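Local coordinates for flagellar protein FlgA (Thermotoga maritima, PDB 3FRN), which probably acts in the periplasm as a chaperone for assembly of the P-ring of the flagellar basal body, at residues Ile36-Pro39 with Gly40-Tyr43. Residues are numbered along the deposited sequence; the frame is centred on the assembly and turned at random.
Sequences ILLP and GLEY
Tyr43 reaches back across the bend in the chain and sets its hydroxyl between a carbonyl at the end of strand 35-37 and the amide of Leu38 just beyond it. Tyr43 OH donates to Ile36 O at 2.5 Å, lying in the carbonyl plane on a lone pair, with a C=O...O angle of 139°. Tyr43 OH also accepts from Leu38 N at 2.8 Å, with an N-H...O angle of 144°, somewhat bent. One buried phenol thus satisfies both a carbonyl and an amide that flank Leu37. The side chain leaves the backbone toward 36-39 (chi1 -72°, CG beside the backbone N), and this carries the OH to the 36-38 backbone.

Leu37 CD1 sits over one face of the Tyr43 ring, 4.0 Å from the centroid and nearly on the normal, a CH-pi contact, while Leu38 CB meets Leu41 CD1 at 4.0 Å. A phenylalanine in place of Tyr43 could keep the Leu37 contact but would probably leave Ile36 O and Leu38 N without their shared mate.

Round the bend itself, Leu41 N gives a weak bond to Leu38 O at 3.4 Å. Gly40 takes the positive phi of the third position, where a side chain would clash with Pro39 O. Leu38 and Leu41 also pack on Leu135 of strand 132-148. The whole is a Pro-Gly type II beta turn joining strands 35-37 and 42-45, of separate sheets, within the FlgA N-terminal domain-like region, with Tyr43 OH bonded back to the strand that leads into the turn.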
ATOM      1  N   ILE A  36     -21.845  -9.195 -12.861  1.00 42.93           N
ATOM      2  CA  ILE A  36     -22.605  -8.110 -13.483  0.50 34.81           C
ATOM      3  C   ILE A  36     -21.597  -7.078 -13.958  1.00 37.14           C
ATOM      4  O   ILE A  36     -20.943  -6.445 -13.146  1.00 34.22           O
ATOM      5  CB  ILE A  36     -23.582  -7.434 -12.471  0.50 37.57           C
ATOM      6  CG1 ILE A  36     -24.512  -8.468 -11.829  0.50 25.90           C
ATOM      7  CG2 ILE A  36     -24.393  -6.319 -13.139  0.50 24.34           C
ATOM      8  CD1 ILE A  36     -25.332  -9.266 -12.822  0.50 31.11           C
ATOM      9  N   LEU A  37     -21.473  -6.913 -15.269  1.00 35.24           N
ATOM     10  CA  LEU A  37     -20.444  -6.056 -15.834  1.00 32.16           C
ATOM     11  C   LEU A  37     -20.949  -4.619 -16.032  1.00 35.34           C
ATOM     12  O   LEU A  37     -21.872  -4.388 -16.807  1.00 36.28           O
ATOM     13  CB  LEU A  37     -19.998  -6.653 -17.169  1.00 31.43           C
ATOM     14  CG  LEU A  37     -18.778  -7.567 -17.311  1.00 36.95           C
ATOM     15  CD1 LEU A  37     -18.498  -8.435 -16.118  1.00 30.70           C
ATOM     16  CD2 LEU A  37     -18.946  -8.406 -18.565  1.00 41.22           C
ATOM     17  N   LEU A  38     -20.362  -3.654 -15.318  1.00 36.67           N
ATOM     18  CA  LEU A  38     -20.839  -2.259 -15.377  1.00 31.11           C
ATOM     19  C   LEU A  38     -19.832  -1.366 -16.075  1.00 34.79           C
ATOM     20  O   LEU A  38     -18.622  -1.606 -15.998  1.00 36.37           O
ATOM     21  CB  LEU A  38     -21.167  -1.734 -13.960  1.00 39.45           C
ATOM     22  CG  LEU A  38     -22.305  -2.389 -13.176  1.00 41.95           C
ATOM     23  CD1 LEU A  38     -22.322  -1.885 -11.746  1.00 38.08           C
ATOM     24  CD2 LEU A  38     -23.686  -2.132 -13.816  1.00 41.73           C
ATOM     25  N   PRO A  39     -20.316  -0.328 -16.786  1.00 36.88           N
ATOM     26  CA  PRO A  39     -19.396   0.336 -17.678  1.00 34.36           C
ATOM     27  C   PRO A  39     -18.259   1.030 -16.924  1.00 35.36           C
ATOM     28  O   PRO A  39     -18.484   1.627 -15.868  1.00 37.06           O
ATOM     29  CB  PRO A  39     -20.282   1.378 -18.381  1.00 39.08           C
ATOM     30  CG  PRO A  39     -21.398   1.621 -17.400  1.00 25.04           C
ATOM     31  CD  PRO A  39     -21.650   0.292 -16.800  1.00 31.46           C
ATOM     32  N   GLY A  40     -17.054   0.940 -17.479  1.00 38.77           N
ATOM     33  CA  GLY A  40     -15.903   1.693 -16.982  1.00 42.99           C
ATOM     34  C   GLY A  40     -15.198   1.123 -15.766  1.00 42.13           C
ATOM     35  O   GLY A  40     -14.264   1.740 -15.257  1.00 39.38           O
ATOM     36  N   LEU A  41     -15.643  -0.043 -15.293  1.00 47.07           N
ATOM     37  CA  LEU A  41     -15.057  -0.698 -14.123  1.00 40.01           C
ATOM     38  C   LEU A  41     -14.188  -1.896 -14.509  1.00 44.80           C
ATOM     39  O   LEU A  41     -14.419  -2.540 -15.536  1.00 40.53           O
ATOM     40  CB  LEU A  41     -16.144  -1.164 -13.152  1.00 41.81           C
ATOM     41  CG  LEU A  41     -17.064  -0.123 -12.514  1.00 45.66           C
ATOM     42  CD1 LEU A  41     -18.107  -0.784 -11.627  1.00 37.27           C
ATOM     43  CD2 LEU A  41     -16.279   0.885 -11.708  1.00 47.59           C
ATOM     44  N   GLU A  42     -13.203  -2.195 -13.660  1.00 35.02           N
ATOM     45  CA  GLU A  42     -12.276  -3.299 -13.890  1.00 41.98           C
ATOM     46  C   GLU A  42     -12.657  -4.477 -13.023  1.00 38.03           C
ATOM     47  O   GLU A  42     -12.953  -4.306 -11.849  1.00 36.23           O
ATOM     48  CB  GLU A  42     -10.862  -2.874 -13.531  1.00 43.64           C
ATOM     49  CG  GLU A  42      -9.781  -3.621 -14.287  1.00 58.79           C
ATOM     50  CD  GLU A  42      -9.396  -2.958 -15.597  1.00 79.10           C
ATOM     51  OE1 GLU A  42      -9.974  -1.900 -15.931  1.00 92.42           O
ATOM     52  OE2 GLU A  42      -8.502  -3.494 -16.291  1.00 79.92           O
ATOM     53  N   TYR A  43     -12.627  -5.674 -13.593  1.00 41.47           N
ATOM     54  CA  TYR A  43     -13.032  -6.876 -12.876  1.00 38.92           C
ATOM     55  C   TYR A  43     -11.865  -7.838 -12.748  1.00 42.15           C
ATOM     56  O   TYR A  43     -11.004  -7.909 -13.616  1.00 32.11           O
ATOM     57  CB  TYR A  43     -14.199  -7.574 -13.599  1.00 37.19           C
ATOM     58  CG  TYR A  43     -15.509  -6.832 -13.479  1.00 36.59           C
ATOM     59  CD1 TYR A  43     -15.702  -5.609 -14.119  1.00 42.74           C
ATOM     60  CD2 TYR A  43     -16.540  -7.349 -12.735  1.00 32.12           C
ATOM     61  CE1 TYR A  43     -16.883  -4.916 -13.988  1.00 34.50           C
ATOM     62  CE2 TYR A  43     -17.743  -6.662 -12.597  1.00 36.18           C
ATOM     63  CZ  TYR A  43     -17.894  -5.441 -13.228  1.00 34.06           C
ATOM     64  OH  TYR A  43     -19.069  -4.759 -13.114  1.00 36.99           O
TER